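Local coordinates for IMC sub-compartment protein ISP1 (Toxoplasma gondii, PDB 4CHM) that is critical, as one of the inner membrane complex sub-compartment proteins, for replication of the parasite, and is built on a pleckstrin homology fold, at residues A[83-92]-A[103-112]; A[28-39]-A[49-57]. All coordinates share one frame; numbering follows the deposited sequence.

Contact 1 of 2, residues A[83-92]-A[103-112]; sequences NLVDDESCVA and PLRFDGVKDK. With SO4 (sulfate ion), chain H.
Arg-105 meets Asp-87 and Asn-83 of the loop ahead of strand 90-95 with its guanidinium group. Over one face sits Asp-87, with OD2 2.9 Å from NE of Arg-105. The two planar groups stand 81° apart and no N-H points at the oxygen, making this a salt bridge of charge alone. NE gives its proton to a water instead, and that water also meets OD1 of Asp-87. At the guanidinium edge NH2 binds Asn-83 O at 2.9 Å through a bent bond (135°). NH1 makes a straighter bond to O4 of the sulfate, 2.8 Å away, an ion probably taken from the crystallisation liquor. Arginine suits the place because its several N-H groups can serve a carbonyl, a water and an anion at once; the chain bends at chi3 (-71°) to bring them to the loop.

Lys-112 grips the other end of that loop. Its CG lies 3.3 Å from Ser-89 C, and its bent chain brings NZ to 2.9 Å from O of Glu-88, above the carbonyl plane. On the face of the sheet that carries Val-91, its CG2 meets Phe-106 CE1 at 3.9 Å; on the face of Cys-90, Pro-103 CB packs on Leu-84 CD2 and Cys-90 SG.

Further out, the loop holds its own shape. Asp-87 OD1 accepts from Ser-89 N in an Asx turn, and Asn-83 OD1 takes the N-H of Asp-86. Val-91 and Leu-104 form an antiparallel hydrogen-bonded pair, and Ser-89 O receives Phe-106 N. Gly-108 occupies the N-cap position of helix 109-125, the last strand running into the C-terminal helix characteristic of pleckstrin homology domains.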
# COMPACT_ATOMS: atom_id res chain seq x y z
N ASN A 83 -7.84 8.05 -10.38
CA ASN A 83 -7.45 9.17 -9.55
C ASN A 83 -6.72 8.65 -8.30
O ASN A 83 -7.34 8.13 -7.38
CB ASN A 83 -8.69 10.01 -9.17
CG ASN A 83 -8.32 11.34 -8.54
OD1 ASN A 83 -7.38 11.42 -7.73
ND2 ASN A 83 -9.05 12.37 -8.88
N LEU A 84 -5.39 8.74 -8.31
CA LEU A 84 -4.61 8.17 -7.24
C LEU A 84 -4.49 9.15 -6.06
O LEU A 84 -4.15 8.73 -4.94
CB LEU A 84 -3.21 7.75 -7.72
CG LEU A 84 -3.12 6.72 -8.87
CD1 LEU A 84 -1.69 6.27 -9.11
CD2 LEU A 84 -4.04 5.52 -8.65
N VAL A 85 -4.59 10.44 -6.33
CA VAL A 85 -4.15 11.44 -5.37
C VAL A 85 -5.20 12.19 -4.55
O VAL A 85 -4.94 12.61 -3.43
CB VAL A 85 -3.24 12.50 -6.04
CG1 VAL A 85 -2.02 11.84 -6.66
CG2 VAL A 85 -4.03 13.29 -7.07
N ASP A 86 -6.38 12.36 -5.12
CA ASP A 86 -7.37 13.26 -4.55
C ASP A 86 -7.89 12.88 -3.15
O ASP A 86 -8.21 13.75 -2.35
CB ASP A 86 -8.46 13.63 -5.56
CG ASP A 86 -7.97 14.68 -6.55
OD1 ASP A 86 -7.20 15.57 -6.14
OD2 ASP A 86 -8.33 14.61 -7.74
N ASP A 87 -8.01 11.59 -2.88
CA ASP A 87 -8.37 11.14 -1.54
C ASP A 87 -7.17 10.97 -0.59
O ASP A 87 -7.36 10.62 0.57
CB ASP A 87 -9.22 9.87 -1.60
CG ASP A 87 -8.44 8.67 -2.07
OD1 ASP A 87 -7.20 8.73 -2.12
OD2 ASP A 87 -9.08 7.65 -2.40
N GLU A 88 -5.96 11.18 -1.09
CA GLU A 88 -4.74 10.99 -0.26
C GLU A 88 -4.82 9.72 0.56
O GLU A 88 -4.34 9.68 1.69
CB GLU A 88 -4.50 12.20 0.69
CG GLU A 88 -4.27 13.52 -0.04
CD GLU A 88 -5.57 14.24 -0.41
OE1 GLU A 88 -6.66 13.93 0.16
OE2 GLU A 88 -5.48 15.17 -1.24
N SER A 89 -5.44 8.68 -0.02
CA SER A 89 -5.52 7.37 0.63
C SER A 89 -4.71 6.27 -0.10
O SER A 89 -4.83 5.10 0.26
CB SER A 89 -6.98 6.94 0.78
OG SER A 89 -7.65 7.87 1.61
N CYS A 90 -3.92 6.64 -1.10
CA CYS A 90 -3.23 5.64 -1.92
C CYS A 90 -1.72 5.51 -1.60
O CYS A 90 -1.02 6.51 -1.42
CB CYS A 90 -3.43 5.99 -3.38
SG CYS A 90 -2.52 4.96 -4.53
N VAL A 91 -1.21 4.29 -1.54
CA VAL A 91 0.21 4.04 -1.68
C VAL A 91 0.43 3.12 -2.87
O VAL A 91 -0.20 2.03 -2.96
CB VAL A 91 0.83 3.36 -0.44
CG1 VAL A 91 2.33 3.39 -0.53
CG2 VAL A 91 0.35 4.02 0.86
N ALA A 92 1.35 3.49 -3.74
CA ALA A 92 1.76 2.59 -4.84
C ALA A 92 3.07 1.91 -4.52
O ALA A 92 4.03 2.56 -4.12
CB ALA A 92 1.88 3.35 -6.15
N PRO A 103 -0.82 0.52 -7.54
CA PRO A 103 -1.43 1.47 -6.61
C PRO A 103 -2.51 0.86 -5.74
O PRO A 103 -3.47 0.30 -6.25
CB PRO A 103 -2.02 2.55 -7.54
CG PRO A 103 -1.39 2.27 -8.91
CD PRO A 103 -1.25 0.78 -8.93
N LEU A 104 -2.34 0.98 -4.42
CA LEU A 104 -3.27 0.42 -3.43
C LEU A 104 -3.99 1.57 -2.80
O LEU A 104 -3.36 2.54 -2.33
CB LEU A 104 -2.52 -0.30 -2.32
CG LEU A 104 -1.56 -1.42 -2.70
CD1 LEU A 104 -0.81 -1.87 -1.48
CD2 LEU A 104 -2.32 -2.56 -3.32
N ARG A 105 -5.31 1.49 -2.75
CA ARG A 105 -6.08 2.54 -2.03
C ARG A 105 -6.63 1.98 -0.71
O ARG A 105 -7.33 0.98 -0.71
CB ARG A 105 -7.24 3.05 -2.89
CG ARG A 105 -8.04 4.14 -2.16
CD ARG A 105 -9.23 4.59 -2.97
NE ARG A 105 -8.84 5.38 -4.16
CZ ARG A 105 -9.70 5.69 -5.14
NH1 ARG A 105 -10.94 5.21 -5.10
NH2 ARG A 105 -9.30 6.41 -6.19
N PHE A 106 -6.23 2.59 0.40
CA PHE A 106 -6.67 2.17 1.72
C PHE A 106 -7.99 2.84 2.06
O PHE A 106 -8.45 3.70 1.34
CB PHE A 106 -5.58 2.49 2.77
CG PHE A 106 -4.34 1.67 2.61
CD1 PHE A 106 -3.37 2.03 1.67
CD2 PHE A 106 -4.22 0.43 3.27
CE1 PHE A 106 -2.28 1.20 1.43
CE2 PHE A 106 -3.14 -0.39 3.04
CZ PHE A 106 -2.17 -0.01 2.12
N ASP A 107 -8.52 2.52 3.24
CA ASP A 107 -9.80 3.07 3.70
C ASP A 107 -9.79 4.58 3.97
O ASP A 107 -10.83 5.21 4.01
CB ASP A 107 -10.27 2.33 4.94
CG ASP A 107 -10.70 0.91 4.64
OD1 ASP A 107 -10.43 0.44 3.51
OD2 ASP A 107 -11.32 0.27 5.52
N GLY A 108 -8.63 5.15 4.22
CA GLY A 108 -8.55 6.59 4.43
C GLY A 108 -7.12 6.99 4.73
O GLY A 108 -6.19 6.18 4.55
N VAL A 109 -6.93 8.26 5.10
CA VAL A 109 -5.60 8.84 5.15
C VAL A 109 -4.75 8.18 6.22
O VAL A 109 -3.55 8.03 6.05
CB VAL A 109 -5.69 10.39 5.37
CG1 VAL A 109 -4.29 11.00 5.40
CG2 VAL A 109 -6.50 11.01 4.24
N LYS A 110 -5.40 7.74 7.30
CA LYS A 110 -4.66 7.23 8.46
C LYS A 110 -4.02 5.89 8.18
O LYS A 110 -2.87 5.68 8.51
CB LYS A 110 -5.55 7.14 9.69
CG LYS A 110 -4.85 6.58 10.91
CD LYS A 110 -5.84 6.37 12.08
CE LYS A 110 -5.15 5.76 13.29
NZ LYS A 110 -5.72 6.27 14.57
N ASP A 111 -4.78 4.99 7.58
CA ASP A 111 -4.24 3.73 7.14
C ASP A 111 -3.18 3.94 6.07
O ASP A 111 -2.16 3.34 6.12
CB ASP A 111 -5.35 2.82 6.64
CG ASP A 111 -5.86 1.88 7.72
OD1 ASP A 111 -5.36 1.92 8.82
OD2 ASP A 111 -6.73 1.09 7.45
N LYS A 112 -3.42 4.85 5.15
CA LYS A 112 -2.48 5.10 4.09
C LYS A 112 -1.17 5.53 4.75
O LYS A 112 -0.13 5.01 4.43
CB LYS A 112 -3.02 6.23 3.20
CG LYS A 112 -2.19 6.62 1.99
CD LYS A 112 -0.90 7.31 2.37
CE LYS A 112 -0.68 8.60 1.62
NZ LYS A 112 -1.44 9.76 2.11
S SO4 H . -12.85 7.46 -7.13
O1 SO4 H . -13.08 8.25 -5.86
O2 SO4 H . -11.52 7.80 -7.79
O3 SO4 H . -13.97 7.70 -8.10
O4 SO4 H . -12.91 5.97 -6.88
O HOH W 1 -6.56 7.02 -4.02

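Contact 2 of 2, residues A[28-39]-A[49-57]; sequences VLLQDGTRLQCI and LSISCEDKV
Val-28 CG2 and Ile-51 CG2 meet at 3.7 Å, their side chains crossing at about a right angle; beta-branched residues fill this place with broad, short groups. SG of Cys-38 lies 4.0 Å from the same Ile-51 methyl, and it is joined to SG of Cys-53 in a disulfide that covalently ties the paired strands. Leu-36 continues the apolar surface, its CD1 4.0 Å from Cys-53 CB. Its other methyl, CD2, lies 3.4 Å from Glu-54 OE2, where the greasy patch gives way to the charged turn. With CG anti to the carbonyl carbon (chi1 -69°) and the chain extended beyond, Glu-54 carries its carboxylate back to that methyl.

Outward, Ile-39 and Ser-52 exchange two backbone bonds: N of Ile-39 to O of Ser-52 at 2.9 Å, and N of Ser-52 to O of Ile-39 at 3.0 Å. Nearer the turn a water takes over, donating to Gln-37 O and accepting from Glu-54 N. The type I' turn from Cys-53 to Lys-56 then leads into strand 56-61.

Strand 24-29 runs between 35-43 and 101-105 in the curved antiparallel sheet, and Ile-51 packs on Ile-102 and Leu-104 of strand 101-105.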
# COMPACT_ATOMS: atom_id res chain seq x y z
N VAL A 28 -7.15 -2.12 -5.60
CA VAL A 28 -6.13 -1.83 -6.53
C VAL A 28 -6.70 -0.97 -7.64
O VAL A 28 -7.77 -1.20 -8.12
CB VAL A 28 -5.50 -3.11 -7.06
CG1 VAL A 28 -4.63 -2.86 -8.24
CG2 VAL A 28 -4.76 -3.83 -5.95
N LEU A 29 -5.98 0.06 -8.02
CA LEU A 29 -6.42 0.95 -9.09
C LEU A 29 -5.68 0.67 -10.42
O LEU A 29 -4.44 0.80 -10.52
CB LEU A 29 -6.31 2.42 -8.65
CG LEU A 29 -6.86 2.77 -7.24
CD1 LEU A 29 -6.35 4.11 -6.72
CD2 LEU A 29 -8.40 2.70 -7.17
N LEU A 30 -6.42 0.16 -11.40
CA LEU A 30 -5.81 -0.32 -12.63
C LEU A 30 -5.50 0.87 -13.56
O LEU A 30 -6.07 1.97 -13.41
CB LEU A 30 -6.67 -1.40 -13.32
CG LEU A 30 -6.90 -2.70 -12.52
CD1 LEU A 30 -7.76 -3.69 -13.29
CD2 LEU A 30 -5.59 -3.37 -12.15
N GLN A 31 -4.58 0.65 -14.49
CA GLN A 31 -4.12 1.72 -15.38
C GLN A 31 -5.28 2.31 -16.22
O GLN A 31 -5.34 3.52 -16.46
CB GLN A 31 -3.00 1.20 -16.29
CG GLN A 31 -2.53 2.23 -17.30
CD GLN A 31 -1.44 1.73 -18.22
OE1 GLN A 31 -0.93 0.63 -18.03
NE2 GLN A 31 -1.08 2.52 -19.23
N ASP A 32 -6.24 1.46 -16.59
CA ASP A 32 -7.39 1.93 -17.37
C ASP A 32 -8.46 2.64 -16.53
O ASP A 32 -9.48 3.08 -17.05
CB ASP A 32 -8.03 0.79 -18.20
CG ASP A 32 -8.73 -0.25 -17.34
OD1 ASP A 32 -8.91 -0.03 -16.11
OD2 ASP A 32 -9.11 -1.30 -17.88
N GLY A 33 -8.22 2.78 -15.23
CA GLY A 33 -9.20 3.41 -14.36
C GLY A 33 -10.08 2.45 -13.56
O GLY A 33 -10.82 2.90 -12.69
N THR A 34 -10.02 1.15 -13.85
CA THR A 34 -10.81 0.11 -13.09
C THR A 34 -10.38 0.05 -11.64
O THR A 34 -9.21 0.25 -11.34
CB THR A 34 -10.52 -1.32 -13.60
OG1 THR A 34 -10.51 -1.34 -15.01
CG2 THR A 34 -11.56 -2.33 -13.05
N ARG A 35 -11.27 -0.40 -10.78
CA ARG A 35 -10.96 -0.65 -9.37
C ARG A 35 -11.20 -2.13 -9.06
O ARG A 35 -12.27 -2.59 -9.23
CB ARG A 35 -11.87 0.17 -8.51
CG ARG A 35 -11.38 1.53 -8.15
CD ARG A 35 -12.53 2.43 -7.76
NE ARG A 35 -13.28 2.68 -8.94
CZ ARG A 35 -13.32 3.83 -9.58
NH1 ARG A 35 -12.70 4.84 -9.09
NH2 ARG A 35 -14.01 3.95 -10.69
N LEU A 36 -10.21 -2.85 -8.59
CA LEU A 36 -10.39 -4.20 -8.12
C LEU A 36 -10.50 -4.21 -6.62
O LEU A 36 -9.71 -3.63 -5.97
CB LEU A 36 -9.23 -5.11 -8.51
CG LEU A 36 -8.87 -5.33 -9.96
CD1 LEU A 36 -7.59 -6.12 -10.10
CD2 LEU A 36 -9.99 -6.07 -10.62
N GLN A 37 -11.50 -4.89 -6.10
CA GLN A 37 -11.58 -5.21 -4.68
C GLN A 37 -10.62 -6.35 -4.36
O GLN A 37 -10.68 -7.35 -4.99
CB GLN A 37 -12.95 -5.71 -4.25
CG GLN A 37 -14.18 -4.94 -4.58
CD GLN A 37 -15.43 -5.61 -4.02
OE1 GLN A 37 -15.78 -6.71 -4.39
NE2 GLN A 37 -16.06 -4.95 -3.11
N CYS A 38 -9.79 -6.18 -3.36
CA CYS A 38 -8.76 -7.12 -3.04
C CYS A 38 -8.53 -7.33 -1.55
O CYS A 38 -8.93 -6.54 -0.75
CB CYS A 38 -7.46 -6.68 -3.68
SG CYS A 38 -7.41 -6.41 -5.43
N ILE A 39 -7.84 -8.40 -1.21
CA ILE A 39 -7.29 -8.58 0.12
C ILE A 39 -5.78 -8.48 0.09
O ILE A 39 -5.11 -9.16 -0.71
CB ILE A 39 -7.68 -9.96 0.69
CG1 ILE A 39 -9.23 -10.09 0.77
CG2 ILE A 39 -6.95 -10.28 2.00
CD1 ILE A 39 -9.87 -9.17 1.79
N LEU A 49 4.30 -9.57 0.56
CA LEU A 49 2.92 -9.11 0.51
C LEU A 49 2.19 -9.91 -0.54
O LEU A 49 2.70 -10.12 -1.63
CB LEU A 49 2.86 -7.63 0.09
CG LEU A 49 3.19 -6.51 1.06
CD1 LEU A 49 3.15 -5.19 0.31
CD2 LEU A 49 2.25 -6.47 2.24
N SER A 50 0.94 -10.24 -0.27
CA SER A 50 0.09 -10.71 -1.33
C SER A 50 -1.06 -9.75 -1.56
O SER A 50 -1.55 -9.10 -0.61
CB SER A 50 -0.44 -12.10 -1.01
OG SER A 50 -1.15 -12.09 0.22
N ILE A 51 -1.52 -9.72 -2.80
CA ILE A 51 -2.69 -8.98 -3.21
C ILE A 51 -3.59 -9.97 -3.96
O ILE A 51 -3.19 -10.54 -4.98
CB ILE A 51 -2.30 -7.84 -4.16
CG1 ILE A 51 -1.29 -6.90 -3.47
CG2 ILE A 51 -3.53 -7.08 -4.61
CD1 ILE A 51 -0.70 -5.87 -4.41
N SER A 52 -4.80 -10.13 -3.48
CA SER A 52 -5.70 -11.15 -3.99
C SER A 52 -6.94 -10.47 -4.46
O SER A 52 -7.62 -9.86 -3.66
CB SER A 52 -6.06 -12.12 -2.86
OG SER A 52 -6.96 -13.11 -3.31
N CYS A 53 -7.24 -10.58 -5.76
CA CYS A 53 -8.42 -9.93 -6.35
C CYS A 53 -9.05 -10.85 -7.39
O CYS A 53 -8.35 -11.45 -8.19
CB CYS A 53 -8.03 -8.63 -7.07
SG CYS A 53 -6.63 -7.74 -6.38
N GLU A 54 -10.37 -10.95 -7.36
CA GLU A 54 -11.09 -11.75 -8.33
C GLU A 54 -10.40 -13.11 -8.55
O GLU A 54 -10.12 -13.52 -9.70
CB GLU A 54 -11.28 -10.96 -9.64
CG GLU A 54 -12.26 -9.79 -9.44
CD GLU A 54 -12.31 -8.80 -10.60
OE1 GLU A 54 -11.66 -9.04 -11.63
OE2 GLU A 54 -12.98 -7.75 -10.44
N ASP A 55 -10.16 -13.82 -7.47
CA ASP A 55 -9.67 -15.19 -7.48
C ASP A 55 -8.23 -15.37 -7.95
O ASP A 55 -7.79 -16.44 -8.20
CB ASP A 55 -10.63 -16.14 -8.20
CG ASP A 55 -12.00 -16.22 -7.54
OD1 ASP A 55 -12.19 -15.78 -6.41
OD2 ASP A 55 -12.88 -16.74 -8.18
N LYS A 56 -7.51 -14.28 -8.03
CA LYS A 56 -6.13 -14.29 -8.43
C LYS A 56 -5.24 -13.66 -7.37
O LYS A 56 -5.51 -12.63 -6.87
CB LYS A 56 -6.00 -13.55 -9.75
CG LYS A 56 -6.43 -14.32 -10.96
CD LYS A 56 -6.77 -13.43 -12.14
CE LYS A 56 -5.59 -12.59 -12.59
NZ LYS A 56 -5.07 -12.80 -13.99
N VAL A 57 -4.16 -14.32 -7.05
CA VAL A 57 -3.23 -13.86 -6.04
C VAL A 57 -1.86 -13.51 -6.62
O VAL A 57 -1.29 -14.28 -7.36
CB VAL A 57 -3.08 -14.94 -4.99
CG1 VAL A 57 -2.01 -14.63 -3.99
CG2 VAL A 57 -4.40 -15.15 -4.30
O HOH W 2 -11.85 -9.61 -5.16
O HOH W 3 -3.72 -11.21 -0.14

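From the N terminus, helix 10-22 comes first, and contact 2 then opens on strand 24-29. It closes the loop between residues 39 and 49, which turns strand 35-43 back into 48-53. Contact 1 follows wholly later in the chain, bridging the loop from 92 to 103 that returns strand 90-95 as strand 101-105. The two are therefore in series, neither nesting nor crossing. In space they meet where strand 101-105 lies beside 24-29, Leu-84 and Arg-105 of contact 1 packing on Leu-29 of contact 2. Contact 2 thus joins strands toward the 56-61 end of the sheet, and contact 1 joins strands 90-95 and 101-105 to the start of the C-terminal helix.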